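Glycogen synthase (Cyanobacterium sp. CLg1, PDB 6GNF) is a glycogen/starch synthase of the glycosyltransferase class, built from two Rossmann-like domains, and holds adenosine-5'-diphosphate and a glycan. Local coordinates at residues T74-P79 and L149-A154; K57-A62 and G159-N164; T87-F92 and I102-H107; Q141-V146 and S175-Y180. All coordinates share one frame; numbering follows the deposited sequence.

Contact 1. Residues T74-P79 and L149-A154; sequences TEIIQP and LVPLGA
I76 turns CG2 anti to its backbone N and CG1 beside it (chi1 -60°), which faces CG2 to L149 and sends the longer branch toward the residues after it. That branch runs on nearly extended. L149 has its CG on the N side of its own backbone (chi1 -72°), which directs CD1 back over the strand. I76 CG2 meets L149 CD1 at 3.8 Å. The tip of the longer branch, I76 CD1, rests 3.5 Å from the backbone O of L149. The same methyl also packs on V150 CG2 at 3.9 Å and on P151 CD at 4.1 Å. One methyl thus covers the place where the chain leaves the helix, since V150 is the first residue to drop helical geometry. Q78 crosses L149 at about a right angle, and its OE1 lies 3.4 Å from L149 CD1. No hydrogen bond joins the two segments. The polar work is done within the strand. T74 OG1 accepts from I76 N at 3.1 Å, forming an ST turn, and it also bonds to Y91 O on the next strand. This turn fixes the backbone just before I76. V150 turns CG2 to I76, while its side chain also touches I102 of strand 99-105. The contact is partly exposed apolar packing, in which the loop after helix 146-149 covers the outermost strand of the sheet in the N-terminal Rossmann-like domain.

Contact 2. Residues K57-A62 and G159-N164; sequences KVCTVA and GVMGEN. With SO4 (sulfate ion), chain H.
K57 NZ is gripped by two waters that tie it to the loop 159-164. The first water lies 2.7 Å from K57 NZ and passes the link on to M161 O. The second lies 2.8 Å from K57 NZ and donates to G159 O at 2.7 Å. The lysine therefore reaches the loop carbonyls through water, not directly. Closer to the backbone than the ammonium group, the side chains of K57 and M161 run alongside each other, pointing opposite ways. M161 runs extended from its backbone and then bends at its last torsion (chi3 -79°). The bend brings M161 CE to 3.5 Å from K57 O and 3.9 Å from C59 SG. M161 CE also lies 4.2 Å from K57 CG, beside the aliphatic part of the lysine. M161 is buried here, and N23 and L152 also touch it. Farther along the loop, N164 ND2 donates to O1 of a sulfate ion at 3.0 Å, and N23 shares that ion. The sulfate probably comes from the crystallisation liquor. The loop leads into strand 166-170. The contact packs it against the N-terminal start of strand 57-63, at the end of the parallel sheet opposite the one where Rossmann-like domains usually bind ligands.

Contact 3. Residues T87-F92 and I102-H107; sequences TNVRYF and IWVDHH. With SO4 (sulfate ion), chain G.
V89 and V104 form the apolar centre, with V89 CG1 3.7 Å from V104 CG1. Beside them Y91 CD1 rests on I102 CG2 at 3.9 Å. On the opposite face of the sheet, F92 CE1 packs against D105 CB at 3.7 Å. The strands are antiparallel, and the hydrogen-bonded pairs R90-D105 and F92-W103 flank the non-hydrogen-bonded pair Y91-V104. Farther out lies a salt bridge. R90 NE and R90 NH2 approach D105 OD2 from one face of the carboxylate, at 3.0 and 2.7 Å. The bend of the arginine (chi3 -59°) brings its side-on edge to this oxygen. D105 OD1 forms a second salt bridge, with R64. R90 NH2 also bonds a sulfate oxygen, O1, at 3.1 Å, so two anionic groups hold the guanidinium edge. At the other end T87 OG1 and H106 NE2 share a hydrogen bond of 2.9 Å, with the hydroxyl in the ring plane. H106 also caps the next helix through ND1 to V108 N. The hairpin lies between strand 72-82 and strand 57-63. Helix 132-144 covers V89 and V104, where Y91 OH reaches A142 O, and helix 146-149 packs on Y91 and I102.

Contact 4. Residues Q141-V146 and S175-Y180; sequences QAALAV and SLLPLY
L144 and Y180 make the tight point of this contact. L144 CD1 presses on Y180 CB at 3.5 Å, and the two side chains meet at about a right angle. Q141 lays its aliphatic part over the ring at an ordinary packing distance. Its CG sits 3.9 Å from the centroid of the Y180 ring and only 3° off the ring normal, a nearly centred CH-pi contact. CG lies on the N side of the Q141 backbone (chi1 -66°), and the chain then extends across the ring. The amide plane is turned 57° from the ring plane. L144 CD2 packs on L177 CG at 3.9 Å. Looser is A143 CB, 4.2 Å from L177 CD1. The polar ends also stay apart, for Q141 NE2 is 3.6 Å from Y180 OH and no hydrogen bond forms between them. Both residues have polar partners elsewhere: the other amide atom, Q141 OE1, accepts from N81 N, and Y180 OH bonds to L217 O. The loose side is not a solvent side, since all five touching residues are buried. Y184 adds a second ring beside Y180, and L177 also touches T196 on strand 195-200. This is largely apolar helix-to-helix packing, with one CH-pi contact. It joins helix 132-144 to helix 177-186, the helix of the beta-alpha-beta crossover between parallel strands 166-170 and 195-200 of the Rossmann-like domain.

From the N terminus, contact 2 opens first at 57-62, then contact 1 at 74-79 and contact 3 at 87-92. Contact 3 closes first, at 102-107, as a short hairpin. It is nested in the loop of contact 1, which closes at 149-154. That loop is nested in turn in the loop of contact 2, closed at 159-164. Contact 4 opens at 141-146, inside both larger loops, and closes beyond them at 175-180. It therefore crosses contacts 1 and 2 and follows contact 3 in series. Strands 72-82, 85-96, 99-105 and 57-63 lie in this order in one sheet. Contact 4 ties the covering helix 132-144 to helix 177-186.

Contact 1. Residues T74-P79 and L149-A154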
# COMPACT_ATOMS: atom_id res chain seq x y z
N THR A 74 -21.55 -17.80 -7.36
CA THR A 74 -22.88 -17.20 -7.44
C THR A 74 -23.66 -17.72 -8.64
O THR A 74 -24.86 -17.49 -8.75
CB THR A 74 -22.80 -15.69 -7.61
OG1 THR A 74 -22.26 -15.38 -8.89
CG2 THR A 74 -21.98 -15.04 -6.47
N GLU A 75 -22.98 -18.40 -9.56
CA GLU A 75 -23.55 -18.90 -10.82
C GLU A 75 -23.83 -17.79 -11.84
O GLU A 75 -24.35 -18.04 -12.92
CB GLU A 75 -24.81 -19.74 -10.59
CG GLU A 75 -24.53 -20.96 -9.73
CD GLU A 75 -23.88 -22.10 -10.52
OE1 GLU A 75 -23.45 -23.08 -9.87
OE2 GLU A 75 -23.80 -22.03 -11.78
N ILE A 76 -23.43 -16.58 -11.52
CA ILE A 76 -23.56 -15.47 -12.44
C ILE A 76 -22.38 -15.49 -13.41
O ILE A 76 -21.24 -15.71 -13.00
CB ILE A 76 -23.55 -14.12 -11.69
CG1 ILE A 76 -24.72 -14.07 -10.70
CG2 ILE A 76 -23.63 -12.96 -12.66
CD1 ILE A 76 -24.57 -13.02 -9.62
N ILE A 77 -22.66 -15.26 -14.69
CA ILE A 77 -21.62 -15.07 -15.70
C ILE A 77 -21.85 -13.74 -16.39
O ILE A 77 -22.99 -13.34 -16.58
CB ILE A 77 -21.58 -16.19 -16.75
CG1 ILE A 77 -22.86 -16.20 -17.59
CG2 ILE A 77 -21.34 -17.53 -16.08
CD1 ILE A 77 -23.02 -17.42 -18.47
N GLN A 78 -20.77 -13.04 -16.69
CA GLN A 78 -20.86 -11.73 -17.31
C GLN A 78 -19.87 -11.66 -18.47
O GLN A 78 -18.69 -11.91 -18.28
CB GLN A 78 -20.54 -10.67 -16.27
CG GLN A 78 -20.46 -9.25 -16.80
CD GLN A 78 -21.74 -8.83 -17.48
OE1 GLN A 78 -22.83 -9.32 -17.17
NE2 GLN A 78 -21.61 -8.00 -18.50
N PRO A 79 -20.35 -11.30 -19.68
CA PRO A 79 -19.40 -11.12 -20.78
C PRO A 79 -18.54 -9.86 -20.61
O PRO A 79 -19.04 -8.82 -20.20
CB PRO A 79 -20.29 -11.01 -22.03
CG PRO A 79 -21.64 -10.68 -21.52
CD PRO A 79 -21.74 -11.25 -20.15
N LEU A 149 -25.78 -7.05 -10.56
CA LEU A 149 -26.00 -8.50 -10.71
C LEU A 149 -25.91 -9.32 -9.44
O LEU A 149 -26.67 -10.28 -9.26
CB LEU A 149 -24.97 -9.06 -11.70
CG LEU A 149 -25.08 -8.74 -13.18
CD1 LEU A 149 -23.95 -9.39 -13.97
CD2 LEU A 149 -26.44 -9.10 -13.76
N VAL A 150 -25.01 -8.96 -8.54
CA VAL A 150 -24.66 -9.84 -7.42
C VAL A 150 -25.47 -9.52 -6.15
O VAL A 150 -25.27 -8.47 -5.54
CB VAL A 150 -23.15 -9.77 -7.11
CG1 VAL A 150 -22.78 -10.69 -5.97
CG2 VAL A 150 -22.34 -10.13 -8.35
N PRO A 151 -26.33 -10.45 -5.70
CA PRO A 151 -27.07 -10.20 -4.47
C PRO A 151 -26.16 -10.24 -3.25
O PRO A 151 -25.39 -11.18 -3.07
CB PRO A 151 -28.09 -11.34 -4.42
CG PRO A 151 -27.47 -12.43 -5.22
CD PRO A 151 -26.64 -11.77 -6.27
N LEU A 152 -26.31 -9.25 -2.39
CA LEU A 152 -25.38 -9.03 -1.29
C LEU A 152 -25.98 -9.48 0.03
O LEU A 152 -27.11 -9.94 0.11
CB LEU A 152 -25.01 -7.55 -1.23
CG LEU A 152 -24.40 -6.95 -2.48
CD1 LEU A 152 -24.12 -5.47 -2.29
CD2 LEU A 152 -23.11 -7.67 -2.89
N GLY A 153 -25.17 -9.40 1.07
CA GLY A 153 -25.58 -9.79 2.41
C GLY A 153 -25.31 -11.25 2.66
O GLY A 153 -24.80 -11.97 1.79
N ALA A 154 -25.63 -11.69 3.88
CA ALA A 154 -25.53 -13.09 4.25
C ALA A 154 -26.30 -13.94 3.24
O ALA A 154 -27.53 -13.87 3.15
CB ALA A 154 -26.07 -13.31 5.66

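Contact 2. Residues K57-A62 and G159-N164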
# COMPACT_ATOMS: atom_id res chain seq x y z
N LYS A 57 -23.70 0.33 3.14
CA LYS A 57 -23.67 -0.90 2.38
C LYS A 57 -22.41 -0.91 1.55
O LYS A 57 -22.25 -0.10 0.63
CB LYS A 57 -24.90 -1.01 1.49
CG LYS A 57 -25.03 -2.36 0.81
CD LYS A 57 -26.18 -2.40 -0.18
CE LYS A 57 -27.52 -2.32 0.52
NZ LYS A 57 -28.63 -2.60 -0.43
N VAL A 58 -21.54 -1.88 1.82
CA VAL A 58 -20.17 -1.87 1.30
C VAL A 58 -19.80 -3.23 0.73
O VAL A 58 -20.11 -4.26 1.31
CB VAL A 58 -19.18 -1.54 2.43
CG1 VAL A 58 -17.79 -1.29 1.87
CG2 VAL A 58 -19.66 -0.33 3.22
N CYS A 59 -19.13 -3.22 -0.42
CA CYS A 59 -18.57 -4.45 -0.98
C CYS A 59 -17.22 -4.15 -1.58
O CYS A 59 -16.89 -2.99 -1.84
CB CYS A 59 -19.49 -5.06 -2.03
SG CYS A 59 -19.61 -4.13 -3.57
N THR A 60 -16.41 -5.19 -1.75
CA THR A 60 -15.15 -5.08 -2.47
C THR A 60 -15.23 -6.01 -3.67
O THR A 60 -15.93 -7.03 -3.65
CB THR A 60 -13.93 -5.49 -1.62
OG1 THR A 60 -13.99 -6.91 -1.38
CG2 THR A 60 -13.90 -4.70 -0.30
N VAL A 61 -14.55 -5.61 -4.74
CA VAL A 61 -14.42 -6.42 -5.94
C VAL A 61 -12.96 -6.53 -6.27
O VAL A 61 -12.27 -5.51 -6.38
CB VAL A 61 -15.14 -5.79 -7.15
CG1 VAL A 61 -15.04 -6.71 -8.35
CG2 VAL A 61 -16.59 -5.50 -6.82
N ALA A 62 -12.49 -7.77 -6.45
CA ALA A 62 -11.09 -8.00 -6.77
C ALA A 62 -10.95 -9.32 -7.50
O ALA A 62 -11.89 -10.12 -7.50
CB ALA A 62 -10.27 -8.02 -5.50
N GLY A 159 -30.51 -8.67 -1.94
CA GLY A 159 -30.61 -8.11 -3.29
C GLY A 159 -29.37 -7.33 -3.67
O GLY A 159 -28.45 -7.20 -2.88
N VAL A 160 -29.36 -6.80 -4.89
CA VAL A 160 -28.17 -6.15 -5.44
C VAL A 160 -27.99 -4.71 -4.93
O VAL A 160 -28.92 -4.12 -4.40
CB VAL A 160 -28.19 -6.14 -6.98
CG1 VAL A 160 -28.33 -7.55 -7.51
CG2 VAL A 160 -29.32 -5.25 -7.51
N MET A 161 -26.78 -4.17 -5.07
CA MET A 161 -26.48 -2.82 -4.59
C MET A 161 -27.23 -1.75 -5.38
O MET A 161 -27.68 -0.78 -4.80
CB MET A 161 -24.97 -2.57 -4.65
CG MET A 161 -24.57 -1.18 -4.19
SD MET A 161 -22.79 -0.94 -4.04
CE MET A 161 -22.51 -1.75 -2.48
N GLY A 162 -27.37 -1.94 -6.69
CA GLY A 162 -28.14 -1.01 -7.52
C GLY A 162 -27.32 0.11 -8.13
O GLY A 162 -26.10 0.15 -8.01
N GLU A 163 -28.00 1.05 -8.76
CA GLU A 163 -27.35 2.06 -9.59
C GLU A 163 -26.87 3.30 -8.84
O GLU A 163 -26.08 4.05 -9.39
CB GLU A 163 -28.27 2.47 -10.74
CG GLU A 163 -28.56 1.31 -11.68
CD GLU A 163 -29.36 1.71 -12.92
OE1 GLU A 163 -28.96 2.65 -13.65
OE2 GLU A 163 -30.42 1.10 -13.16
N ASN A 164 -27.33 3.51 -7.61
CA ASN A 164 -26.89 4.66 -6.83
C ASN A 164 -25.66 4.32 -6.03
O ASN A 164 -25.69 4.32 -4.79
CB ASN A 164 -28.00 5.17 -5.93
CG ASN A 164 -29.15 5.75 -6.72
OD1 ASN A 164 -28.94 6.49 -7.68
ND2 ASN A 164 -30.35 5.35 -6.37
S SO4 H . -30.81 3.15 -3.15
O1 SO4 H . -30.49 2.97 -4.58
O2 SO4 H . -30.61 4.57 -2.78
O3 SO4 H . -29.94 2.29 -2.30
O4 SO4 H . -32.23 2.75 -2.94
O HOH W 1 -28.57 -0.39 -2.06
O HOH W 2 -28.12 -5.28 -0.96

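Contact 3. Residues T87-F92 and I102-H107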
# COMPACT_ATOMS: atom_id res chain seq x y z
N THR A 87 -14.85 -12.66 -23.82
CA THR A 87 -14.77 -13.75 -22.84
C THR A 87 -15.81 -13.54 -21.74
O THR A 87 -16.61 -12.62 -21.82
CB THR A 87 -13.33 -13.86 -22.28
OG1 THR A 87 -13.19 -15.09 -21.57
CG2 THR A 87 -12.99 -12.67 -21.38
N ASN A 88 -15.85 -14.44 -20.76
CA ASN A 88 -16.79 -14.36 -19.64
C ASN A 88 -16.05 -14.44 -18.33
O ASN A 88 -15.07 -15.14 -18.23
CB ASN A 88 -17.75 -15.55 -19.66
CG ASN A 88 -18.64 -15.56 -20.86
OD1 ASN A 88 -18.49 -16.42 -21.72
ND2 ASN A 88 -19.54 -14.58 -20.96
N VAL A 89 -16.56 -13.76 -17.32
CA VAL A 89 -16.10 -13.98 -15.95
C VAL A 89 -17.23 -14.63 -15.15
O VAL A 89 -18.39 -14.54 -15.53
CB VAL A 89 -15.61 -12.68 -15.28
CG1 VAL A 89 -14.40 -12.15 -16.03
CG2 VAL A 89 -16.70 -11.63 -15.23
N ARG A 90 -16.86 -15.39 -14.12
CA ARG A 90 -17.80 -15.84 -13.09
C ARG A 90 -17.52 -15.01 -11.85
O ARG A 90 -16.44 -14.45 -11.72
CB ARG A 90 -17.60 -17.31 -12.78
CG ARG A 90 -17.89 -18.26 -13.93
CD ARG A 90 -17.75 -19.71 -13.50
NE ARG A 90 -16.41 -20.01 -13.01
CZ ARG A 90 -16.06 -21.10 -12.31
NH1 ARG A 90 -16.96 -22.02 -12.00
NH2 ARG A 90 -14.80 -21.25 -11.91
N TYR A 91 -18.52 -14.88 -10.98
CA TYR A 91 -18.36 -14.15 -9.73
C TYR A 91 -18.51 -15.10 -8.56
O TYR A 91 -19.44 -15.91 -8.50
CB TYR A 91 -19.40 -13.03 -9.61
CG TYR A 91 -19.29 -11.95 -10.66
CD1 TYR A 91 -18.32 -10.95 -10.57
CD2 TYR A 91 -20.18 -11.89 -11.73
CE1 TYR A 91 -18.22 -9.95 -11.53
CE2 TYR A 91 -20.10 -10.90 -12.69
CZ TYR A 91 -19.12 -9.92 -12.59
OH TYR A 91 -19.04 -8.92 -13.56
N PHE A 92 -17.53 -15.07 -7.67
CA PHE A 92 -17.61 -15.77 -6.41
C PHE A 92 -17.83 -14.72 -5.33
O PHE A 92 -17.54 -13.55 -5.55
CB PHE A 92 -16.33 -16.57 -6.14
CG PHE A 92 -16.23 -17.83 -6.94
CD1 PHE A 92 -16.07 -17.78 -8.32
CD2 PHE A 92 -16.29 -19.06 -6.33
CE1 PHE A 92 -15.98 -18.94 -9.07
CE2 PHE A 92 -16.19 -20.23 -7.06
CZ PHE A 92 -16.04 -20.17 -8.44
N ILE A 102 -16.55 -9.71 -3.39
CA ILE A 102 -16.86 -10.32 -4.66
C ILE A 102 -15.55 -10.58 -5.37
O ILE A 102 -14.69 -9.70 -5.46
CB ILE A 102 -17.72 -9.38 -5.53
CG1 ILE A 102 -18.92 -8.83 -4.75
CG2 ILE A 102 -18.14 -10.07 -6.81
CD1 ILE A 102 -19.77 -9.89 -4.12
N TRP A 103 -15.40 -11.78 -5.90
CA TRP A 103 -14.17 -12.18 -6.56
C TRP A 103 -14.43 -12.53 -8.01
O TRP A 103 -15.27 -13.37 -8.33
CB TRP A 103 -13.59 -13.40 -5.86
CG TRP A 103 -13.52 -13.27 -4.38
CD1 TRP A 103 -14.31 -13.90 -3.47
CD2 TRP A 103 -12.60 -12.47 -3.63
NE1 TRP A 103 -13.94 -13.55 -2.20
CE2 TRP A 103 -12.88 -12.69 -2.27
CE3 TRP A 103 -11.55 -11.62 -3.98
CZ2 TRP A 103 -12.17 -12.06 -1.25
CZ3 TRP A 103 -10.83 -10.99 -2.95
CH2 TRP A 103 -11.15 -11.22 -1.61
N VAL A 104 -13.68 -11.88 -8.89
CA VAL A 104 -13.84 -12.06 -10.32
C VAL A 104 -13.00 -13.25 -10.75
O VAL A 104 -11.78 -13.23 -10.64
CB VAL A 104 -13.40 -10.80 -11.08
CG1 VAL A 104 -13.64 -10.97 -12.57
CG2 VAL A 104 -14.14 -9.59 -10.56
N ASP A 105 -13.66 -14.28 -11.28
CA ASP A 105 -12.99 -15.52 -11.61
C ASP A 105 -12.75 -15.66 -13.12
O ASP A 105 -13.66 -15.53 -13.93
CB ASP A 105 -13.82 -16.71 -11.13
CG ASP A 105 -13.18 -18.05 -11.48
OD1 ASP A 105 -12.09 -18.40 -10.95
OD2 ASP A 105 -13.78 -18.78 -12.30
N HIS A 106 -11.50 -15.95 -13.47
CA HIS A 106 -11.10 -16.18 -14.85
C HIS A 106 -9.76 -16.91 -14.86
O HIS A 106 -8.95 -16.71 -13.97
CB HIS A 106 -10.95 -14.86 -15.60
CG HIS A 106 -10.96 -15.01 -17.09
ND1 HIS A 106 -9.84 -15.38 -17.81
CD2 HIS A 106 -11.95 -14.85 -18.00
CE1 HIS A 106 -10.14 -15.45 -19.09
NE2 HIS A 106 -11.41 -15.13 -19.24
N HIS A 107 -9.54 -17.71 -15.89
CA HIS A 107 -8.30 -18.47 -16.04
C HIS A 107 -7.04 -17.60 -15.87
O HIS A 107 -6.09 -18.04 -15.25
CB HIS A 107 -8.35 -19.25 -17.38
CG HIS A 107 -7.02 -19.73 -17.87
ND1 HIS A 107 -6.50 -20.96 -17.49
CD2 HIS A 107 -6.15 -19.22 -18.77
CE1 HIS A 107 -5.34 -21.15 -18.10
NE2 HIS A 107 -5.11 -20.11 -18.88
S SO4 G . -13.54 -23.83 -9.24
O1 SO4 G . -14.71 -23.75 -10.15
O2 SO4 G . -12.44 -22.94 -9.68
O3 SO4 G . -13.05 -25.23 -9.24
O4 SO4 G . -13.95 -23.45 -7.86

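Contact 4. Residues Q141-V146 and S175-Y180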
# COMPACT_ATOMS: atom_id res chain seq x y z
N GLN A 141 -13.98 -3.65 -16.08
CA GLN A 141 -15.24 -4.00 -16.74
C GLN A 141 -16.09 -4.93 -15.90
O GLN A 141 -17.30 -4.79 -15.84
CB GLN A 141 -14.98 -4.69 -18.08
CG GLN A 141 -14.33 -3.81 -19.13
CD GLN A 141 -13.88 -4.60 -20.34
OE1 GLN A 141 -14.59 -5.49 -20.82
NE2 GLN A 141 -12.70 -4.30 -20.84
N ALA A 142 -15.45 -5.94 -15.32
CA ALA A 142 -16.18 -6.93 -14.53
C ALA A 142 -16.79 -6.32 -13.28
O ALA A 142 -17.87 -6.75 -12.86
CB ALA A 142 -15.28 -8.10 -14.17
N ALA A 143 -16.09 -5.36 -12.68
CA ALA A 143 -16.51 -4.76 -11.42
C ALA A 143 -17.76 -3.91 -11.59
O ALA A 143 -18.60 -3.84 -10.71
CB ALA A 143 -15.39 -3.91 -10.84
N LEU A 144 -17.89 -3.28 -12.75
CA LEU A 144 -19.03 -2.39 -13.00
C LEU A 144 -20.35 -3.14 -12.97
O LEU A 144 -21.37 -2.56 -12.55
CB LEU A 144 -18.86 -1.66 -14.34
CG LEU A 144 -17.88 -0.48 -14.34
CD1 LEU A 144 -17.43 -0.17 -15.75
CD2 LEU A 144 -18.51 0.74 -13.70
N ALA A 145 -20.35 -4.42 -13.36
CA ALA A 145 -21.57 -5.22 -13.38
C ALA A 145 -22.00 -5.69 -12.00
O ALA A 145 -23.15 -6.08 -11.80
CB ALA A 145 -21.40 -6.41 -14.32
N VAL A 146 -21.10 -5.62 -11.02
CA VAL A 146 -21.37 -6.24 -9.72
C VAL A 146 -22.55 -5.60 -8.98
O VAL A 146 -23.40 -6.34 -8.45
CB VAL A 146 -20.10 -6.29 -8.84
CG1 VAL A 146 -20.43 -6.59 -7.38
CG2 VAL A 146 -19.15 -7.35 -9.38
N SER A 175 -7.94 2.23 -12.66
CA SER A 175 -8.13 3.63 -13.02
C SER A 175 -8.87 3.86 -14.34
O SER A 175 -9.20 4.99 -14.65
CB SER A 175 -6.80 4.39 -13.01
OG SER A 175 -5.91 3.87 -13.97
N LEU A 176 -9.12 2.80 -15.12
CA LEU A 176 -9.95 2.90 -16.32
C LEU A 176 -11.45 2.74 -16.03
O LEU A 176 -12.29 3.01 -16.89
CB LEU A 176 -9.55 1.87 -17.37
CG LEU A 176 -8.13 1.91 -17.92
CD1 LEU A 176 -7.94 0.71 -18.84
CD2 LEU A 176 -7.84 3.20 -18.67
N LEU A 177 -11.81 2.31 -14.84
CA LEU A 177 -13.22 2.10 -14.50
C LEU A 177 -14.13 3.32 -14.78
O LEU A 177 -15.25 3.17 -15.25
CB LEU A 177 -13.37 1.63 -13.05
CG LEU A 177 -14.79 1.33 -12.58
CD1 LEU A 177 -14.79 0.18 -11.58
CD2 LEU A 177 -15.45 2.57 -11.97
N PRO A 178 -13.65 4.54 -14.46
CA PRO A 178 -14.46 5.72 -14.78
C PRO A 178 -14.72 5.91 -16.27
O PRO A 178 -15.79 6.39 -16.65
CB PRO A 178 -13.64 6.88 -14.23
CG PRO A 178 -12.80 6.27 -13.16
CD PRO A 178 -12.47 4.89 -13.66
N LEU A 179 -13.78 5.49 -17.11
CA LEU A 179 -13.95 5.59 -18.55
C LEU A 179 -14.99 4.58 -19.02
O LEU A 179 -15.87 4.92 -19.81
CB LEU A 179 -12.63 5.39 -19.30
CG LEU A 179 -11.66 6.57 -19.25
CD1 LEU A 179 -11.06 6.76 -17.87
CD2 LEU A 179 -10.54 6.39 -20.27
N TYR A 180 -14.88 3.34 -18.55
CA TYR A 180 -15.85 2.31 -18.90
C TYR A 180 -17.24 2.64 -18.38
O TYR A 180 -18.24 2.39 -19.07
CB TYR A 180 -15.41 0.94 -18.39
CG TYR A 180 -14.20 0.38 -19.09
CD1 TYR A 180 -14.20 0.19 -20.47
CD2 TYR A 180 -13.06 0.03 -18.38
CE1 TYR A 180 -13.08 -0.33 -21.12
CE2 TYR A 180 -11.94 -0.49 -19.03
CZ TYR A 180 -11.96 -0.67 -20.39
OH TYR A 180 -10.85 -1.18 -21.03